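Local coordinates for penicillin-binding protein 2 (Pbp2) (Helicobacter pylori, PDB 5LP5) that probably cross-links peptidoglycan as a penicillin-binding transpeptidase and, in complex with MreC, forms the core of a cell-wall synthesis machinery that helps set cell shape, at residues D149-P154 against G190-Y195; A253-D258 against Q443-T448. All coordinates share one frame; numbering follows the deposited sequence.

Contact 1 (D149-P154 against G190-Y195); sequences DKRYYP and GIEKEY
Glu192 OE2 is gripped by three donors, all reaching it from 149-154. The straightest of the guanidinium bonds comes from Arg151 NE, 2.8 Å from Glu192 OE2 with an angle of 160° at the hydrogen, and it uses the syn lone pair of the oxygen. Arg151 NH2 adds a second, more bent bond to the same Glu192 OE2 at 3.1 Å. The arginine therefore meets the carboxylate side-on, with OE2 at its edge and in its plane, although the two flat groups are turned 51° against each other. Arg151 NH2 also makes a weak bond to Glu192 OE1.

The third donor is the hydroxyl of Tyr153. Its OH lies 2.7 Å from Glu192 OE2 and comes in on the anti side, tilted out of the carboxylate plane, while ring and carboxylate stand nearly perpendicular at 80°. With CG anti to the backbone N and a bend at chi2, the Arg151 chain runs out to meet a glutamate arriving from the opposite direction off helix 190-194.

Glu192 OE1 has its own salt bridge to Arg53, and Arg151 NH1 bonds to Gly54 O and Asn67 OD1. This buried carboxylate thus sits between two arginines and a tyrosine, a setting that should stabilise its negative charge and that ties the end of strand 144-152 to the helix within the dimerisation-domain region.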
ATOM      1  N   ASP A 149       2.790  -3.168  -4.762  1.00 37.52           N
ATOM      2  CA  ASP A 149       2.721  -2.252  -3.634  1.00 41.21           C
ATOM      3  C   ASP A 149       4.034  -1.506  -3.414  1.00 40.86           C
ATOM      4  O   ASP A 149       5.100  -2.077  -3.511  1.00 46.93           O
ATOM      5  CB  ASP A 149       2.360  -3.008  -2.347  1.00 43.99           C
ATOM      6  CG  ASP A 149       0.876  -3.031  -2.088  1.00 48.76           C
ATOM      7  OD1 ASP A 149       0.186  -2.148  -2.663  1.00 53.64           O
ATOM      8  OD2 ASP A 149       0.406  -3.913  -1.314  1.00 54.12           O
ATOM      9  N   LYS A 150       3.928  -0.226  -3.102  1.00 39.43           N
ATOM     10  CA  LYS A 150       5.057   0.587  -2.704  1.00 39.37           C
ATOM     11  C   LYS A 150       4.687   1.255  -1.395  1.00 39.02           C
ATOM     12  O   LYS A 150       3.626   1.834  -1.293  1.00 43.62           O
ATOM     13  CB  LYS A 150       5.351   1.631  -3.783  1.00 40.79           C
ATOM     14  CG  LYS A 150       5.747   2.996  -3.280  1.00 41.24           C
ATOM     15  CD  LYS A 150       6.109   3.895  -4.454  1.00 42.70           C
ATOM     16  CE  LYS A 150       5.500   5.274  -4.305  1.00 41.99           C
ATOM     17  NZ  LYS A 150       6.162   6.210  -5.230  1.00 44.87           N
ATOM     18  N   ARG A 151       5.529   1.159  -0.379  1.00 37.79           N
ATOM     19  CA  ARG A 151       5.228   1.751   0.913  1.00 34.69           C
ATOM     20  C   ARG A 151       5.168   3.258   0.742  1.00 34.84           C
ATOM     21  O   ARG A 151       5.831   3.841  -0.131  1.00 32.53           O
ATOM     22  CB  ARG A 151       6.299   1.366   1.940  1.00 35.26           C
ATOM     23  CG  ARG A 151       5.900   1.539   3.408  1.00 34.86           C
ATOM     24  CD  ARG A 151       4.815   0.544   3.826  1.00 34.38           C
ATOM     25  NE  ARG A 151       4.710   0.373   5.285  1.00 33.26           N
ATOM     26  CZ  ARG A 151       3.663  -0.171   5.909  1.00 32.25           C
ATOM     27  NH1 ARG A 151       2.628  -0.627   5.216  1.00 32.41           N
ATOM     28  NH2 ARG A 151       3.642  -0.270   7.234  1.00 32.06           N
ATOM     29  N   TYR A 152       4.358   3.892   1.579  1.00 36.67           N
ATOM     30  CA  TYR A 152       4.150   5.339   1.511  1.00 36.48           C
ATOM     31  C   TYR A 152       3.902   5.957   2.887  1.00 35.46           C
ATOM     32  O   TYR A 152       3.025   5.530   3.626  1.00 33.54           O
ATOM     33  CB  TYR A 152       2.978   5.651   0.581  1.00 37.75           C
ATOM     34  CG  TYR A 152       2.725   7.130   0.396  1.00 39.52           C
ATOM     35  CD1 TYR A 152       3.637   7.943  -0.288  1.00 43.07           C
ATOM     36  CD2 TYR A 152       1.585   7.716   0.913  1.00 38.52           C
ATOM     37  CE1 TYR A 152       3.412   9.302  -0.439  1.00 42.70           C
ATOM     38  CE2 TYR A 152       1.338   9.061   0.751  1.00 38.32           C
ATOM     39  CZ  TYR A 152       2.247   9.853   0.082  1.00 40.18           C
ATOM     40  OH  TYR A 152       1.981  11.194  -0.040  1.00 39.56           O
ATOM     41  N   TYR A 153       4.679   6.987   3.202  1.00 37.30           N
ATOM     42  CA  TYR A 153       4.595   7.703   4.470  1.00 36.27           C
ATOM     43  C   TYR A 153       4.039   9.089   4.145  1.00 37.79           C
ATOM     44  O   TYR A 153       4.758   9.963   3.656  1.00 36.78           O
ATOM     45  CB  TYR A 153       5.980   7.754   5.148  1.00 35.67           C
ATOM     46  CG  TYR A 153       6.566   6.365   5.337  1.00 33.74           C
ATOM     47  CD1 TYR A 153       6.365   5.663   6.503  1.00 32.44           C
ATOM     48  CD2 TYR A 153       7.276   5.729   4.311  1.00 35.53           C
ATOM     49  CE1 TYR A 153       6.877   4.378   6.669  1.00 32.68           C
ATOM     50  CE2 TYR A 153       7.784   4.443   4.467  1.00 33.82           C
ATOM     51  CZ  TYR A 153       7.579   3.778   5.646  1.00 32.93           C
ATOM     52  OH  TYR A 153       8.063   2.516   5.823  1.00 34.18           O
ATOM     53  N   PRO A 154       2.729   9.278   4.372  1.00 39.58           N
ATOM     54  CA  PRO A 154       2.049  10.506   3.989  1.00 39.92           C
ATOM     55  C   PRO A 154       2.692  11.743   4.563  1.00 41.12           C
ATOM     56  O   PRO A 154       2.823  12.749   3.862  1.00 46.54           O
ATOM     57  CB  PRO A 154       0.640  10.353   4.562  1.00 38.58           C
ATOM     58  CG  PRO A 154       0.626   9.097   5.324  1.00 39.85           C
ATOM     59  CD  PRO A 154       1.801   8.285   4.925  1.00 40.00           C
ATOM     60  N   GLY A 190      13.214   1.160  13.381  1.00 34.10           N
ATOM     61  CA  GLY A 190      12.067   1.535  14.196  1.00 36.38           C
ATOM     62  C   GLY A 190      10.901   0.567  14.193  1.00 37.13           C
ATOM     63  O   GLY A 190      11.090  -0.657  14.150  1.00 38.24           O
ATOM     64  N   ILE A 191       9.692   1.125  14.243  1.00 36.05           N
ATOM     65  CA  ILE A 191       8.457   0.343  14.359  1.00 34.54           C
ATOM     66  C   ILE A 191       8.269  -0.632  13.198  1.00 31.45           C
ATOM     67  O   ILE A 191       7.813  -1.755  13.405  1.00 31.03           O
ATOM     68  CB  ILE A 191       7.230   1.278  14.491  1.00 35.57           C
ATOM     69  CG1 ILE A 191       7.227   1.929  15.869  1.00 37.13           C
ATOM     70  CG2 ILE A 191       5.912   0.549  14.279  1.00 34.28           C
ATOM     71  CD1 ILE A 191       6.867   1.018  17.013  1.00 39.25           C
ATOM     72  N   GLU A 192       8.615  -0.212  11.987  1.00 29.04           N
ATOM     73  CA  GLU A 192       8.505  -1.105  10.838  1.00 29.32           C
ATOM     74  C   GLU A 192       9.312  -2.362  11.094  1.00 30.48           C
ATOM     75  O   GLU A 192       8.949  -3.444  10.649  1.00 30.59           O
ATOM     76  CB  GLU A 192       9.038  -0.440   9.586  1.00 30.03           C
ATOM     77  CG  GLU A 192       8.168   0.671   9.039  1.00 30.48           C
ATOM     78  CD  GLU A 192       7.008   0.174   8.180  1.00 30.65           C
ATOM     79  OE1 GLU A 192       6.582  -0.991   8.379  1.00 29.26           O
ATOM     80  OE2 GLU A 192       6.514   0.956   7.309  1.00 28.43           O
ATOM     81  N   LYS A 193      10.435  -2.203  11.785  1.00 31.13           N
ATOM     82  CA  LYS A 193      11.270  -3.329  12.126  1.00 32.52           C
ATOM     83  C   LYS A 193      10.759  -4.035  13.380  1.00 31.96           C
ATOM     84  O   LYS A 193      10.584  -5.236  13.380  1.00 32.11           O
ATOM     85  CB  LYS A 193      12.706  -2.894  12.335  1.00 34.32           C
ATOM     86  CG  LYS A 193      13.634  -4.083  12.327  1.00 37.00           C
ATOM     87  CD  LYS A 193      15.004  -3.797  12.855  1.00 39.33           C
ATOM     88  CE  LYS A 193      15.650  -5.120  13.222  1.00 43.33           C
ATOM     89  NZ  LYS A 193      17.091  -4.947  13.494  1.00 47.96           N
ATOM     90  N   GLU A 194      10.508  -3.287  14.446  1.00 31.79           N
ATOM     91  CA  GLU A 194      10.112  -3.898  15.710  1.00 33.43           C
ATOM     92  C   GLU A 194       8.853  -4.760  15.514  1.00 34.07           C
ATOM     93  O   GLU A 194       8.765  -5.868  16.041  1.00 37.61           O
ATOM     94  CB  GLU A 194       9.908  -2.828  16.792  1.00 34.35           C
ATOM     95  CG  GLU A 194       9.558  -3.355  18.188  1.00 35.72           C
ATOM     96  CD  GLU A 194      10.731  -3.835  19.008  1.00 35.55           C
ATOM     97  OE1 GLU A 194      11.887  -3.598  18.624  1.00 38.94           O
ATOM     98  OE2 GLU A 194      10.493  -4.429  20.068  1.00 36.23           O
ATOM     99  N   TYR A 195       7.903  -4.276  14.726  1.00 32.96           N
ATOM    100  CA  TYR A 195       6.642  -4.983  14.560  1.00 31.69           C
ATOM    101  C   TYR A 195       6.509  -5.570  13.164  1.00 31.59           C
ATOM    102  O   TYR A 195       5.402  -5.633  12.611  1.00 28.72           O
ATOM    103  CB  TYR A 195       5.461  -4.058  14.920  1.00 31.55           C
ATOM    104  CG  TYR A 195       5.338  -3.806  16.420  1.00 31.28           C
ATOM    105  CD1 TYR A 195       5.798  -2.624  16.990  1.00 29.66           C
ATOM    106  CD2 TYR A 195       4.781  -4.772  17.265  1.00 30.34           C
ATOM    107  CE1 TYR A 195       5.698  -2.411  18.351  1.00 30.37           C
ATOM    108  CE2 TYR A 195       4.674  -4.553  18.617  1.00 30.55           C
ATOM    109  CZ  TYR A 195       5.138  -3.376  19.155  1.00 30.97           C
ATOM    110  OH  TYR A 195       5.036  -3.147  20.512  1.00 35.54           O
TER

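Contact 2 (A253-D258 against Q443-T448); sequences AILVMD and QVLAYT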
ATOM      1  N   ALA A 253      15.802  16.470  21.141  1.00 27.93           N
ATOM      2  CA  ALA A 253      14.742  15.478  21.251  1.00 28.11           C
ATOM      3  C   ALA A 253      13.672  15.902  22.243  1.00 28.58           C
ATOM      4  O   ALA A 253      13.970  16.589  23.228  1.00 28.40           O
ATOM      5  CB  ALA A 253      15.315  14.144  21.668  1.00 27.57           C
ATOM      6  N   ILE A 254      12.438  15.469  21.977  1.00 28.24           N
ATOM      7  CA  ILE A 254      11.300  15.813  22.828  1.00 29.41           C
ATOM      8  C   ILE A 254      10.279  14.677  22.997  1.00 28.41           C
ATOM      9  O   ILE A 254       9.990  13.944  22.061  1.00 27.05           O
ATOM     10  CB  ILE A 254      10.596  17.082  22.333  1.00 29.74           C
ATOM     11  CG1 ILE A 254       9.450  17.438  23.271  1.00 30.33           C
ATOM     12  CG2 ILE A 254      10.096  16.909  20.906  1.00 29.78           C
ATOM     13  CD1 ILE A 254       8.993  18.862  23.086  1.00 32.45           C
ATOM     14  N   LEU A 255       9.744  14.555  24.208  1.00 29.46           N
ATOM     15  CA  LEU A 255       8.940  13.403  24.587  1.00 29.85           C
ATOM     16  C   LEU A 255       7.794  13.820  25.451  1.00 28.07           C
ATOM     17  O   LEU A 255       7.977  14.539  26.411  1.00 28.58           O
ATOM     18  CB  LEU A 255       9.775  12.416  25.398  1.00 33.00           C
ATOM     19  CG  LEU A 255      10.824  11.591  24.659  1.00 35.00           C
ATOM     20  CD1 LEU A 255      11.772  10.948  25.659  1.00 35.16           C
ATOM     21  CD2 LEU A 255      10.130  10.535  23.809  1.00 36.93           C
ATOM     22  N   VAL A 256       6.606  13.355  25.096  1.00 27.33           N
ATOM     23  CA  VAL A 256       5.434  13.509  25.944  1.00 27.85           C
ATOM     24  C   VAL A 256       4.946  12.118  26.285  1.00 27.51           C
ATOM     25  O   VAL A 256       4.906  11.257  25.402  1.00 25.94           O
ATOM     26  CB  VAL A 256       4.304  14.278  25.235  1.00 27.21           C
ATOM     27  CG1 VAL A 256       3.057  14.292  26.093  1.00 27.12           C
ATOM     28  CG2 VAL A 256       4.740  15.696  24.925  1.00 27.81           C
ATOM     29  N   MET A 257       4.572  11.903  27.543  1.00 28.03           N
ATOM     30  CA  MET A 257       4.152  10.576  27.962  1.00 29.64           C
ATOM     31  C   MET A 257       3.043  10.553  28.993  1.00 31.58           C
ATOM     32  O   MET A 257       3.121  11.191  30.023  1.00 33.58           O
ATOM     33  CB  MET A 257       5.332   9.809  28.521  1.00 31.05           C
ATOM     34  CG  MET A 257       4.969   8.392  28.947  1.00 32.58           C
ATOM     35  SD  MET A 257       6.328   7.435  29.641  1.00 32.44           S
ATOM     36  CE  MET A 257       6.651   8.293  31.175  1.00 33.67           C
ATOM     37  N   ASP A 258       2.015   9.767  28.713  1.00 34.16           N
ATOM     38  CA  ASP A 258       0.986   9.437  29.697  1.00 35.10           C
ATOM     39  C   ASP A 258       1.648   8.661  30.839  1.00 34.24           C
ATOM     40  O   ASP A 258       1.997   7.495  30.684  1.00 30.80           O
ATOM     41  CB  ASP A 258      -0.093   8.592  29.016  1.00 36.96           C
ATOM     42  CG  ASP A 258      -1.290   8.327  29.899  1.00 40.93           C
ATOM     43  OD1 ASP A 258      -1.103   8.235  31.131  1.00 48.90           O
ATOM     44  OD2 ASP A 258      -2.419   8.179  29.358  1.00 40.32           O
ATOM     45  N   GLN A 443      15.233   7.747  29.459  1.00 34.21           N
ATOM     46  CA  GLN A 443      15.509   7.489  30.878  1.00 36.13           C
ATOM     47  C   GLN A 443      15.022   8.629  31.758  1.00 35.67           C
ATOM     48  O   GLN A 443      14.366   8.393  32.796  1.00 34.32           O
ATOM     49  CB  GLN A 443      17.010   7.208  31.108  1.00 38.81           C
ATOM     50  CG  GLN A 443      17.394   5.782  30.697  1.00 40.52           C
ATOM     51  CD  GLN A 443      18.874   5.473  30.762  1.00 39.46           C
ATOM     52  OE1 GLN A 443      19.721   6.329  30.512  1.00 36.90           O
ATOM     53  NE2 GLN A 443      19.189   4.227  31.095  1.00 38.53           N
ATOM     54  N   VAL A 444      15.312   9.860  31.325  1.00 34.87           N
ATOM     55  CA  VAL A 444      14.926  11.069  32.078  1.00 34.54           C
ATOM     56  C   VAL A 444      13.402  11.174  32.187  1.00 34.05           C
ATOM     57  O   VAL A 444      12.868  11.494  33.254  1.00 34.43           O
ATOM     58  CB  VAL A 444      15.482  12.335  31.409  1.00 34.78           C
ATOM     59  CG1 VAL A 444      15.025  13.585  32.142  1.00 35.66           C
ATOM     60  CG2 VAL A 444      17.003  12.285  31.355  1.00 35.33           C
ATOM     61  N   LEU A 445      12.720  10.889  31.075  1.00 33.21           N
ATOM     62  CA  LEU A 445      11.256  10.885  30.994  1.00 31.59           C
ATOM     63  C   LEU A 445      10.608   9.873  31.931  1.00 31.85           C
ATOM     64  O   LEU A 445       9.659  10.226  32.666  1.00 33.57           O
ATOM     65  CB  LEU A 445      10.814  10.592  29.554  1.00 30.45           C
ATOM     66  CG  LEU A 445       9.313  10.404  29.304  1.00 30.12           C
ATOM     67  CD1 LEU A 445       8.565  11.722  29.257  1.00 29.97           C
ATOM     68  CD2 LEU A 445       9.094   9.642  28.017  1.00 29.98           C
ATOM     69  N   ALA A 446      11.072   8.621  31.886  1.00 30.08           N
ATOM     70  CA  ALA A 446      10.514   7.587  32.750  1.00 31.04           C
ATOM     71  C   ALA A 446      10.725   7.980  34.215  1.00 33.65           C
ATOM     72  O   ALA A 446       9.823   7.861  35.066  1.00 37.56           O
ATOM     73  CB  ALA A 446      11.159   6.247  32.461  1.00 30.75           C
ATOM     74  N   TYR A 447      11.934   8.445  34.479  1.00 34.09           N
ATOM     75  CA  TYR A 447      12.341   8.935  35.787  1.00 36.09           C
ATOM     76  C   TYR A 447      11.420  10.047  36.272  1.00 38.51           C
ATOM     77  O   TYR A 447      10.911   9.987  37.395  1.00 45.29           O
ATOM     78  CB  TYR A 447      13.819   9.397  35.688  1.00 35.12           C
ATOM     79  CG  TYR A 447      14.325  10.413  36.690  1.00 34.02           C
ATOM     80  CD1 TYR A 447      14.473  10.095  38.037  1.00 34.60           C
ATOM     81  CD2 TYR A 447      14.717  11.673  36.263  1.00 33.51           C
ATOM     82  CE1 TYR A 447      14.968  11.021  38.943  1.00 35.30           C
ATOM     83  CE2 TYR A 447      15.209  12.608  37.150  1.00 35.08           C
ATOM     84  CZ  TYR A 447      15.339  12.284  38.493  1.00 36.04           C
ATOM     85  OH  TYR A 447      15.860  13.230  39.355  1.00 35.11           O
ATOM     86  N   THR A 448      11.188  11.054  35.430  1.00 38.25           N
ATOM     87  CA  THR A 448      10.284  12.159  35.785  1.00 39.55           C
ATOM     88  C   THR A 448       8.832  11.699  36.121  1.00 40.14           C
ATOM     89  O   THR A 448       8.197  12.250  37.020  1.00 41.33           O
ATOM     90  CB  THR A 448      10.233  13.197  34.651  1.00 38.13           C
ATOM     91  OG1 THR A 448      11.562  13.621  34.340  1.00 37.10           O
ATOM     92  CG2 THR A 448       9.370  14.387  35.044  1.00 37.66           C
TER
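In the transpeptidase domain, helix 441-453 packs on one face of the antiparallel five-stranded sheet, and this contact sets it against strand 252-258. The axes of the two short segments approach to 9.5 Å and run 31° from parallel, with no hydrogen bond between them. Leu445 carries the contact: it points from the helix at the strand and has the largest share of the buried surface.

Its isobutyl group sits against Leu255 and Met257, two residues on the same face of the strand. Leu445 CD2 touches Leu255 CD1 at 3.8 Å and Met257 CB at the same 3.8 Å, while Leu445 CD1 also packs against Met257 CB. With CG anti to the backbone N (chi1 174°), the branch point of Leu445 is directed at the strand and both methyls reach it. The Met257 chain is extended as far as SD and then bends at chi3 (67°), bringing CE alongside the helix, 3.9 Å from Leu445 CG and 4.2 Å from Ala446 CA.

Leu445 also touches Ala557 and Thr559 on neighbouring strand 556-562 and Leu264 on strand 264-270, so its packing spans three strands. One turn along, Thr448 OG1 bonds back to Val444 O at 2.7 Å and to Thr546 OG1 of strand 542-549. A helix laid by apolar side chains on a central antiparallel sheet is typical of the layered alpha/beta core of the penicillin-binding protein and beta-lactamase fold.

In the fold
Contact 1 and contact 2 follow one another along the chain and fall in different family regions, the first in the dimerisation domain and the second in the transpeptidase domain. Their centres are about 25 Å apart and their nearest atoms about 12 Å, without touching. A polar, charged cluster holds the first, purely apolar packing the second. Contact 1 also reaches into the transpeptidase range: Tyr153 O bonds to Asn276 ND2 and Tyr195 OH to Asp399 OD2. On the transpeptidase side, Tyr447 OH in 443-448 bonds to Val312 O and Gly316 N, placing that helix beside the Ser311/Lys314 SxxK sequence, probably the active-site motif of this family.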